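Exoribonuclease II, mitochondrial (Candida glabrata, PDB 6F3H) degrades RNA from its 3' end as the exoribonuclease component of the mitochondrial RNA degradosome mtEXO. Local coordinates at residues S350-L355 against L463-V468; F435-D440 against D449-S454; G579-S584 against H748-W753; H709-R714 against L721-E726. The protein carries 1 engineered substitution. All coordinates share one frame; numbering follows the deposited sequence.

Overall arrangement
The four contacts form two pairs, with centres 29 Å or more apart between the pairs. Interactions 1 and 3 have centres about 10 Å apart. They touch through residues 748-753 of the long helix 725-761, which meet strand 580-584, the 350-355 loop and the hairpin of 463-468. Interactions 2 and 4 have centres about 12 Å apart. R714 ties them, hydrogen-bonding through NE to the backbone O of E437. Along the chain, interaction 2 is nested inside the loop closed by interaction 1, and interaction 4 inside that closed by interaction 3. Interaction 4 involves the loop leading into the N-terminal end of helix 725-761. All four contacts lie away from the magnesium site.

Interaction 1: residues S350-L355 against L463-V468; sequences SSNFIL and LPDLVV
N352 and D465 make the direct polar link. The amide nitrogen ND2 of N352 donates to D465 OD2 over 3.1 Å, with an N-H...O angle of 160°. The bond runs nearly in the amide plane but meets the oxygen from above the carboxylate plane. The two flat groups are turned 40° against each other. N352 reaches across because its CG stands anti to the backbone N (chi1 -169°). Its other amide atom, OD1, takes a weak bond from I354 N. A water extends the polar contact: it donates to D465 OD2 and lies 3.2 Å from S350 OG. The second carboxylate oxygen, D465 OD1, accepts from S749 OG and W753 NE1 of helix 725-761. D465 therefore joins three parts of the chain. P464 and D465 form the two-residue tip of a tight beta hairpin between strands 461-462 and 467-468. L463 N bonds to L466 O at 2.8 Å, and a weaker bond returns from L466 N to L463 O. A methyl packs beside the carboxylate, with L355 CD1 3.8 Å from D465 OD2. Apolar contact is slight: L355 CD2 meets L466 CD2 at 4.5 Å.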
# COMPACT_ATOMS: atom_id res chain seq x y z
N SER A 350 -13.66 21.61 -7.05
CA SER A 350 -13.64 20.16 -6.92
C SER A 350 -13.78 19.80 -5.46
O SER A 350 -13.51 20.60 -4.55
CB SER A 350 -12.35 19.53 -7.47
OG SER A 350 -11.40 19.35 -6.44
N SER A 351 -14.25 18.60 -5.21
CA SER A 351 -14.29 18.18 -3.84
C SER A 351 -14.01 16.69 -3.85
O SER A 351 -14.91 15.89 -4.11
CB SER A 351 -15.61 18.52 -3.19
OG SER A 351 -15.70 19.92 -3.08
N ASN A 352 -12.78 16.35 -3.60
CA ASN A 352 -12.48 14.97 -3.33
C ASN A 352 -12.54 14.84 -1.82
O ASN A 352 -11.70 15.39 -1.11
CB ASN A 352 -11.14 14.54 -3.88
CG ASN A 352 -10.98 13.07 -3.82
OD1 ASN A 352 -11.90 12.38 -3.39
ND2 ASN A 352 -9.83 12.57 -4.23
N PHE A 353 -13.51 14.09 -1.36
CA PHE A 353 -13.72 13.95 0.07
C PHE A 353 -12.91 12.82 0.67
O PHE A 353 -12.73 12.80 1.89
CB PHE A 353 -15.19 13.67 0.34
CG PHE A 353 -16.09 14.80 0.00
CD1 PHE A 353 -16.13 15.92 0.81
CD2 PHE A 353 -16.89 14.75 -1.11
CE1 PHE A 353 -16.95 16.96 0.51
CE2 PHE A 353 -17.72 15.78 -1.42
CZ PHE A 353 -17.75 16.90 -0.60
N ILE A 354 -12.46 11.88 -0.15
CA ILE A 354 -11.54 10.85 0.29
C ILE A 354 -10.38 11.48 1.02
O ILE A 354 -9.78 10.88 1.92
CB ILE A 354 -11.07 10.06 -0.95
CG1 ILE A 354 -12.28 9.59 -1.74
CG2 ILE A 354 -10.19 8.90 -0.55
CD1 ILE A 354 -11.93 8.99 -3.07
N LEU A 355 -10.05 12.71 0.66
CA LEU A 355 -8.95 13.39 1.31
C LEU A 355 -9.23 13.64 2.77
O LEU A 355 -8.30 13.89 3.54
CB LEU A 355 -8.70 14.71 0.59
CG LEU A 355 -8.66 14.41 -0.91
CD1 LEU A 355 -8.47 15.67 -1.73
CD2 LEU A 355 -7.55 13.41 -1.19
N LEU A 463 -0.62 10.99 -4.74
CA LEU A 463 -2.00 10.89 -5.20
C LEU A 463 -2.29 11.86 -6.34
O LEU A 463 -1.72 12.95 -6.38
CB LEU A 463 -2.96 11.17 -4.05
CG LEU A 463 -3.06 10.10 -2.99
CD1 LEU A 463 -3.78 10.72 -1.85
CD2 LEU A 463 -3.84 8.92 -3.51
N PRO A 464 -3.20 11.50 -7.26
CA PRO A 464 -3.55 12.43 -8.35
C PRO A 464 -3.91 13.80 -7.86
O PRO A 464 -3.75 14.79 -8.59
CB PRO A 464 -4.77 11.76 -9.00
CG PRO A 464 -4.64 10.34 -8.68
CD PRO A 464 -4.02 10.28 -7.30
N ASP A 465 -4.42 13.89 -6.64
CA ASP A 465 -4.80 15.16 -6.05
C ASP A 465 -3.59 15.90 -5.50
O ASP A 465 -3.51 17.12 -5.62
CB ASP A 465 -5.83 14.93 -4.94
CG ASP A 465 -7.08 14.22 -5.44
OD1 ASP A 465 -6.96 13.03 -5.79
OD2 ASP A 465 -8.18 14.85 -5.48
N LEU A 466 -2.66 15.19 -4.88
CA LEU A 466 -1.64 15.86 -4.08
C LEU A 466 -0.50 14.91 -3.77
O LEU A 466 -0.54 13.72 -4.09
CB LEU A 466 -2.24 16.39 -2.78
CG LEU A 466 -2.18 15.32 -1.70
CD1 LEU A 466 -2.30 15.93 -0.33
CD2 LEU A 466 -3.23 14.24 -1.92
N VAL A 467 0.54 15.45 -3.12
CA VAL A 467 1.68 14.67 -2.66
C VAL A 467 2.04 15.08 -1.23
O VAL A 467 2.02 16.26 -0.89
CB VAL A 467 2.87 14.85 -3.61
CG1 VAL A 467 3.99 13.89 -3.23
CG2 VAL A 467 2.43 14.65 -5.08
N VAL A 468 2.35 14.10 -0.38
CA VAL A 468 2.82 14.35 0.98
C VAL A 468 4.18 13.69 1.19
O VAL A 468 4.26 12.49 1.44
CB VAL A 468 1.82 13.86 2.03
CG1 VAL A 468 2.27 14.26 3.39
CG2 VAL A 468 0.48 14.47 1.78
O HOH W 1 -9.01 17.22 -5.90

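Interaction 2: residues F435-D440 against D449-S454; sequences FPESFD and DVLRVS
E437, whose side chain packs on L451, has its carboxylate oxygen OE1 gripped by two backbone N-H groups, those of S447 and D448. Both donors lie just ahead of helix 449-456. A bend at chi2 (84°) lays the carbon chain of the glutamate against one methyl of L451 while OE1 goes to these N-H groups. L451 CD2 is 3.8 Å from E437 CD and 4.0 Å from E437 CG. E437 and L451 approach from opposite directions.

The other methyl of L451 turns to F435. L451 CD1 lies over one face of the phenyl ring, offset toward the rim and 4.1 Å from F435 CE2. The first torsion of L451 (chi1 177°) carries CG toward the loop, and chi2 (66°) sends CD1 to F435 and CD2 to E437. V450 comes from another side. Its CG1 lies in the ring plane at the edge of F435, 3.8 Å from CE1, and the two side chains cross at about a right angle. F435 is thus held over a face and at an edge by successive helix residues, and its ring also meets that of F475.

No hydrogen bond joins the two segments directly. The helix start is secured by D448, whose OD1 accepts from L451 N. This is a loop of the RNB domain folding back on the helix that follows it, with an aromatic ring packed on the first turn.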
# COMPACT_ATOMS: atom_id res chain seq x y z
N PHE A 435 21.07 13.43 9.32
CA PHE A 435 20.64 13.11 10.67
C PHE A 435 21.79 12.60 11.53
O PHE A 435 22.54 11.72 11.10
CB PHE A 435 19.55 12.04 10.64
CG PHE A 435 18.32 12.47 9.90
CD1 PHE A 435 17.49 13.45 10.42
CD2 PHE A 435 17.98 11.88 8.71
CE1 PHE A 435 16.35 13.85 9.74
CE2 PHE A 435 16.84 12.28 8.03
CZ PHE A 435 16.03 13.26 8.55
N PRO A 436 21.88 13.07 12.77
CA PRO A 436 22.90 12.56 13.69
C PRO A 436 22.93 11.05 13.81
O PRO A 436 23.98 10.47 14.12
CB PRO A 436 22.53 13.23 15.02
CG PRO A 436 21.93 14.54 14.59
CD PRO A 436 21.15 14.22 13.34
N GLU A 437 21.81 10.38 13.56
CA GLU A 437 21.79 8.94 13.70
C GLU A 437 22.67 8.23 12.69
O GLU A 437 22.97 7.05 12.88
CB GLU A 437 20.37 8.40 13.59
CG GLU A 437 19.53 8.51 14.87
CD GLU A 437 18.87 9.87 15.08
OE1 GLU A 437 18.20 10.06 16.13
OE2 GLU A 437 19.07 10.76 14.23
N SER A 438 23.07 8.91 11.61
CA SER A 438 23.91 8.26 10.61
C SER A 438 25.25 7.84 11.18
O SER A 438 25.83 6.84 10.75
CB SER A 438 24.12 9.20 9.43
OG SER A 438 24.36 10.52 9.88
N PHE A 439 25.73 8.58 12.17
CA PHE A 439 27.07 8.39 12.70
C PHE A 439 27.15 8.17 14.20
O PHE A 439 28.23 7.80 14.68
CB PHE A 439 27.93 9.61 12.36
CG PHE A 439 27.45 10.88 13.02
CD1 PHE A 439 27.64 11.10 14.38
CD2 PHE A 439 26.82 11.85 12.27
CE1 PHE A 439 27.19 12.25 14.99
CE2 PHE A 439 26.38 13.03 12.87
CZ PHE A 439 26.56 13.22 14.23
N ASP A 440 26.09 8.43 14.97
CA ASP A 440 26.20 8.58 16.42
C ASP A 440 26.00 7.24 17.12
O ASP A 440 24.87 6.80 17.34
CB ASP A 440 25.20 9.62 16.91
CG ASP A 440 25.55 10.20 18.27
OD1 ASP A 440 26.02 9.44 19.16
OD2 ASP A 440 25.38 11.43 18.45
N ASP A 449 13.60 14.05 16.09
CA ASP A 449 12.19 14.28 15.80
C ASP A 449 11.90 14.04 14.33
O ASP A 449 11.09 13.17 13.97
CB ASP A 449 11.79 15.71 16.15
CG ASP A 449 11.75 15.97 17.64
OD1 ASP A 449 11.74 14.99 18.42
OD2 ASP A 449 11.73 17.17 18.00
N VAL A 450 12.57 14.80 13.47
CA VAL A 450 12.28 14.71 12.05
C VAL A 450 12.45 13.28 11.57
O VAL A 450 11.74 12.83 10.66
CB VAL A 450 13.16 15.69 11.27
CG1 VAL A 450 12.93 15.53 9.77
CG2 VAL A 450 12.85 17.10 11.72
N LEU A 451 13.35 12.54 12.18
CA LEU A 451 13.53 11.19 11.69
C LEU A 451 12.40 10.28 12.15
O LEU A 451 11.86 9.51 11.35
CB LEU A 451 14.88 10.65 12.14
CG LEU A 451 15.12 9.20 11.73
CD1 LEU A 451 15.23 9.14 10.21
CD2 LEU A 451 16.40 8.68 12.38
N ARG A 452 12.02 10.37 13.42
CA ARG A 452 10.90 9.58 13.91
C ARG A 452 9.65 9.85 13.09
O ARG A 452 8.93 8.92 12.70
CB ARG A 452 10.61 9.92 15.36
CG ARG A 452 11.58 9.47 16.41
CD ARG A 452 11.00 9.85 17.78
NE ARG A 452 10.13 11.05 17.73
CZ ARG A 452 8.79 11.04 17.72
NH1 ARG A 452 8.12 12.20 17.67
NH2 ARG A 452 8.10 9.90 17.74
N VAL A 453 9.37 11.12 12.84
CA VAL A 453 8.21 11.47 12.05
C VAL A 453 8.31 10.86 10.66
O VAL A 453 7.34 10.30 10.14
CB VAL A 453 8.08 13.00 11.96
CG1 VAL A 453 6.93 13.37 11.05
CG2 VAL A 453 7.92 13.55 13.33
N SER A 454 9.48 10.97 10.05
CA SER A 454 9.64 10.51 8.69
C SER A 454 9.33 9.03 8.62
O SER A 454 8.49 8.59 7.82
CB SER A 454 11.06 10.77 8.24
OG SER A 454 11.36 12.14 8.41

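Interaction 3: residues G579-S584 against H748-W753; sequences GLVSLS and HSSTYW
L583 and W753 cross at about a right angle, with the two methyls of the leucine laid over one face of the indole. L583 CD2 stands above the six-membered ring, 4.1 Å from its centroid and 17° off the ring normal, which makes a CH-pi contact. The other methyl, L583 CD1, lies over the same face, 3.7 Å from CZ2 of W753. Y752 CD2, an atom of the tilted ring of the preceding helix residue, lies over the opposite face, 3.7 Å above the indole plane of W753. The indole thus has L583 on one face and Y752 CD2 on the other.

V581 stands two residues earlier on the same side of the strand. Its two methyls meet S750 and W753, three residues apart on the helix. CG1 meets W753 CB at 3.7 Å, again with the side chains crossing at about a right angle. CG2 reaches S750, 3.8 Å from its backbone O and 4.0 Å from CB. With V581 CG1 anti to the backbone N (chi1 176°), both branches face the helix. No hydrogen bond is made between the segments, and the joint is apolar packing.

Strand and helix axes approach to 8.5 Å and cross at 76°. The strand 580-584 pairs antiparallel with 593-597 and starts at a G1 beta bulge, where G579 and L580 both face Y597. P594 and F596 of the partner strand add to the packing around L583 and V581. On the helix side, S750 also touches P464 of the 461-468 hairpin and Y788 in the loop before strand 790-794.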
# COMPACT_ATOMS: atom_id res chain seq x y z
N GLY A 579 -5.00 4.37 -19.00
CA GLY A 579 -5.99 5.22 -18.38
C GLY A 579 -5.66 5.62 -16.96
O GLY A 579 -6.56 5.79 -16.15
N LEU A 580 -4.38 5.77 -16.64
CA LEU A 580 -4.03 6.33 -15.35
C LEU A 580 -4.36 7.81 -15.30
O LEU A 580 -4.49 8.49 -16.32
CB LEU A 580 -2.58 6.13 -15.01
CG LEU A 580 -2.29 4.66 -14.87
CD1 LEU A 580 -1.73 4.14 -16.14
CD2 LEU A 580 -1.31 4.54 -13.78
N VAL A 581 -4.45 8.32 -14.08
CA VAL A 581 -5.17 9.55 -13.79
C VAL A 581 -4.18 10.66 -13.49
O VAL A 581 -3.28 10.51 -12.66
CB VAL A 581 -6.14 9.34 -12.63
CG1 VAL A 581 -6.83 10.65 -12.27
CG2 VAL A 581 -7.14 8.30 -13.00
N SER A 582 -4.39 11.78 -14.15
CA SER A 582 -3.71 13.02 -13.86
C SER A 582 -4.75 14.11 -13.78
O SER A 582 -5.66 14.17 -14.61
CB SER A 582 -2.71 13.36 -14.96
OG SER A 582 -2.35 14.72 -14.89
N LEU A 583 -4.63 14.98 -12.79
CA LEU A 583 -5.56 16.08 -12.75
C LEU A 583 -4.96 17.22 -13.53
O LEU A 583 -3.76 17.47 -13.46
CB LEU A 583 -5.88 16.54 -11.34
CG LEU A 583 -6.66 15.50 -10.60
CD1 LEU A 583 -7.20 16.09 -9.32
CD2 LEU A 583 -7.78 15.03 -11.50
N SER A 584 -5.81 17.91 -14.26
CA SER A 584 -5.44 19.14 -14.91
C SER A 584 -6.16 20.26 -14.20
O SER A 584 -7.11 20.02 -13.45
CB SER A 584 -5.84 19.12 -16.39
OG SER A 584 -5.51 17.88 -16.99
N HIS A 748 -8.41 4.18 -4.52
CA HIS A 748 -9.72 4.74 -4.27
C HIS A 748 -9.87 6.10 -4.94
O HIS A 748 -10.87 6.36 -5.61
CB HIS A 748 -10.02 4.80 -2.79
CG HIS A 748 -11.48 4.79 -2.52
ND1 HIS A 748 -12.32 3.84 -3.06
CD2 HIS A 748 -12.27 5.62 -1.79
CE1 HIS A 748 -13.56 4.08 -2.68
NE2 HIS A 748 -13.56 5.15 -1.90
N SER A 749 -8.88 6.98 -4.78
CA SER A 749 -8.94 8.31 -5.38
C SER A 749 -8.95 8.26 -6.90
O SER A 749 -9.72 8.97 -7.56
CB SER A 749 -7.75 9.14 -4.95
OG SER A 749 -7.91 10.43 -5.49
N SER A 750 -8.07 7.47 -7.49
CA SER A 750 -8.01 7.41 -8.93
C SER A 750 -9.30 6.86 -9.50
O SER A 750 -9.82 7.36 -10.50
CB SER A 750 -6.82 6.58 -9.35
OG SER A 750 -5.61 7.19 -8.93
N THR A 751 -9.83 5.82 -8.87
CA THR A 751 -11.18 5.37 -9.19
C THR A 751 -12.19 6.50 -9.12
O THR A 751 -13.02 6.66 -10.02
CB THR A 751 -11.58 4.27 -8.25
OG1 THR A 751 -10.60 3.23 -8.34
CG2 THR A 751 -12.87 3.73 -8.68
N TYR A 752 -12.16 7.28 -8.03
CA TYR A 752 -13.11 8.37 -7.92
C TYR A 752 -13.05 9.23 -9.15
O TYR A 752 -14.08 9.57 -9.73
CB TYR A 752 -12.82 9.21 -6.68
CG TYR A 752 -13.49 10.57 -6.62
CD1 TYR A 752 -14.87 10.69 -6.47
CD2 TYR A 752 -12.76 11.74 -6.66
CE1 TYR A 752 -15.49 11.94 -6.38
CE2 TYR A 752 -13.37 13.00 -6.58
CZ TYR A 752 -14.72 13.10 -6.44
OH TYR A 752 -15.21 14.38 -6.38
N TRP A 753 -11.83 9.51 -9.63
CA TRP A 753 -11.64 10.39 -10.77
C TRP A 753 -11.93 9.69 -12.10
O TRP A 753 -12.48 10.31 -13.01
CB TRP A 753 -10.24 10.98 -10.76
CG TRP A 753 -10.00 11.95 -9.65
CD1 TRP A 753 -9.19 11.76 -8.58
CD2 TRP A 753 -10.59 13.26 -9.48
NE1 TRP A 753 -9.21 12.87 -7.77
CE2 TRP A 753 -10.07 13.80 -8.29
CE3 TRP A 753 -11.49 14.01 -10.22
CZ2 TRP A 753 -10.42 15.05 -7.82
CZ3 TRP A 753 -11.84 15.27 -9.74
CH2 TRP A 753 -11.31 15.77 -8.56

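Interaction 4: residues H709-R714 against L721-E726; sequences HLQLHR and LCFKQE
In both Q711 and R714 the CG atom stands anti to the carbonyl carbon, and a bend at chi2 (-68° in Q711, -54° in R714) then folds each chain against the 721-723 backbone. R714 lies alongside it. Its CG is 3.5 Å from C722 N, and C722 CA stands over one face of the guanidinium, toward the rim. R714 NH2 lies 3.4 Å from L721 O, while R714 NE donates to the backbone O of E437.

Q711 places its amide beside the backbone of C722 and F723, but which way round the amide sits is doubtful in the model. Its plane is turned 73° from the F723 ring, which it meets at the edge. L710 CD1 comes to the same ring near its plane, 4.0 Å from F723 CE1. L710 CB also lies 4.4 Å from C722 SG.

L721 packs on the helix through CD2, which is 3.5 Å from R714 CB and 3.4 Å from Q711 O. F623 of helix 603-625 also touches Q711. All this closes a short helix-loop-helix connection, in which the loop after helix 703-716 folds onto the last turns of that helix before helix 725-761 begins.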
# COMPACT_ATOMS: atom_id res chain seq x y z
N HIS A 709 19.81 2.71 4.29
CA HIS A 709 20.90 3.69 4.18
C HIS A 709 21.58 3.95 5.51
O HIS A 709 22.82 4.03 5.57
CB HIS A 709 20.38 5.00 3.62
CG HIS A 709 20.33 5.03 2.13
ND1 HIS A 709 20.14 3.89 1.38
CD2 HIS A 709 20.41 6.06 1.25
CE1 HIS A 709 20.12 4.21 0.10
NE2 HIS A 709 20.28 5.52 -0.01
N LEU A 710 20.80 4.10 6.59
CA LEU A 710 21.42 4.34 7.89
C LEU A 710 22.26 3.15 8.31
O LEU A 710 23.29 3.32 8.97
CB LEU A 710 20.36 4.59 8.94
CG LEU A 710 19.45 5.78 8.66
CD1 LEU A 710 18.02 5.47 9.14
CD2 LEU A 710 19.95 7.06 9.30
N GLN A 711 21.85 1.95 7.92
CA GLN A 711 22.70 0.82 8.20
C GLN A 711 24.00 0.93 7.42
O GLN A 711 25.06 0.55 7.93
CB GLN A 711 21.97 -0.48 7.84
CG GLN A 711 20.75 -0.76 8.71
CD GLN A 711 21.11 -1.06 10.16
OE1 GLN A 711 21.14 -2.22 10.56
NE2 GLN A 711 21.42 -0.02 10.94
N LEU A 712 23.93 1.49 6.22
CA LEU A 712 25.14 1.64 5.43
C LEU A 712 26.06 2.68 6.04
O LEU A 712 27.24 2.40 6.27
CB LEU A 712 24.77 1.99 3.99
CG LEU A 712 24.27 0.75 3.27
CD1 LEU A 712 23.93 1.03 1.83
CD2 LEU A 712 25.32 -0.32 3.35
N HIS A 713 25.53 3.85 6.38
CA HIS A 713 26.37 4.85 7.02
C HIS A 713 27.12 4.26 8.19
O HIS A 713 28.33 4.45 8.33
CB HIS A 713 25.52 6.00 7.51
CG HIS A 713 25.24 7.00 6.45
ND1 HIS A 713 25.62 8.32 6.57
CD2 HIS A 713 24.62 6.89 5.26
CE1 HIS A 713 25.25 8.98 5.49
NE2 HIS A 713 24.64 8.13 4.68
N ARG A 714 26.42 3.51 9.04
CA ARG A 714 27.09 2.94 10.19
C ARG A 714 28.18 1.99 9.76
O ARG A 714 29.32 2.08 10.22
CB ARG A 714 26.08 2.21 11.07
CG ARG A 714 25.11 3.15 11.72
CD ARG A 714 25.91 4.19 12.46
NE ARG A 714 25.09 4.89 13.43
CZ ARG A 714 24.77 4.38 14.61
NH1 ARG A 714 24.02 5.07 15.45
NH2 ARG A 714 25.19 3.17 14.94
N LEU A 721 26.15 -0.68 14.33
CA LEU A 721 25.02 -0.50 13.44
C LEU A 721 23.87 0.21 14.15
O LEU A 721 23.72 0.15 15.37
CB LEU A 721 24.54 -1.83 12.90
CG LEU A 721 25.44 -2.36 11.80
CD1 LEU A 721 24.79 -3.55 11.12
CD2 LEU A 721 25.72 -1.23 10.79
N CYS A 722 23.03 0.85 13.34
CA CYS A 722 21.94 1.66 13.87
C CYS A 722 20.83 0.78 14.46
O CYS A 722 20.27 1.09 15.52
CB CYS A 722 21.39 2.55 12.76
SG CYS A 722 20.76 4.15 13.28
N PHE A 723 20.50 -0.31 13.78
CA PHE A 723 19.38 -1.15 14.14
C PHE A 723 19.87 -2.55 14.39
O PHE A 723 20.56 -3.12 13.54
CB PHE A 723 18.34 -1.21 13.03
CG PHE A 723 17.80 0.12 12.61
CD1 PHE A 723 18.43 0.87 11.64
CD2 PHE A 723 16.63 0.61 13.17
CE1 PHE A 723 17.91 2.10 11.24
CE2 PHE A 723 16.11 1.83 12.77
CZ PHE A 723 16.76 2.57 11.81
N LYS A 724 19.55 -3.09 15.57
CA LYS A 724 19.60 -4.53 15.74
C LYS A 724 18.42 -5.15 14.99
O LYS A 724 17.49 -4.46 14.59
CB LYS A 724 19.58 -4.90 17.23
CG LYS A 724 20.60 -4.14 18.08
CD LYS A 724 20.89 -4.82 19.42
CE LYS A 724 22.04 -5.83 19.32
NZ LYS A 724 21.60 -7.12 18.72
N GLN A 725 18.49 -6.47 14.76
CA GLN A 725 17.46 -7.15 13.96
C GLN A 725 16.06 -7.04 14.58
O GLN A 725 15.06 -7.11 13.86
CB GLN A 725 17.81 -8.62 13.78
CG GLN A 725 16.77 -9.40 13.01
CD GLN A 725 17.12 -9.56 11.55
OE1 GLN A 725 18.01 -8.89 11.04
NE2 GLN A 725 16.41 -10.45 10.86
N GLU A 726 15.99 -6.96 15.91
CA GLU A 726 14.70 -6.90 16.60
C GLU A 726 13.97 -5.60 16.33
O GLU A 726 12.79 -5.62 15.96
CB GLU A 726 14.93 -7.09 18.09
CG GLU A 726 16.16 -7.94 18.38
CD GLU A 726 16.23 -9.26 17.60
OE1 GLU A 726 15.34 -9.56 16.76
OE2 GLU A 726 17.21 -9.99 17.81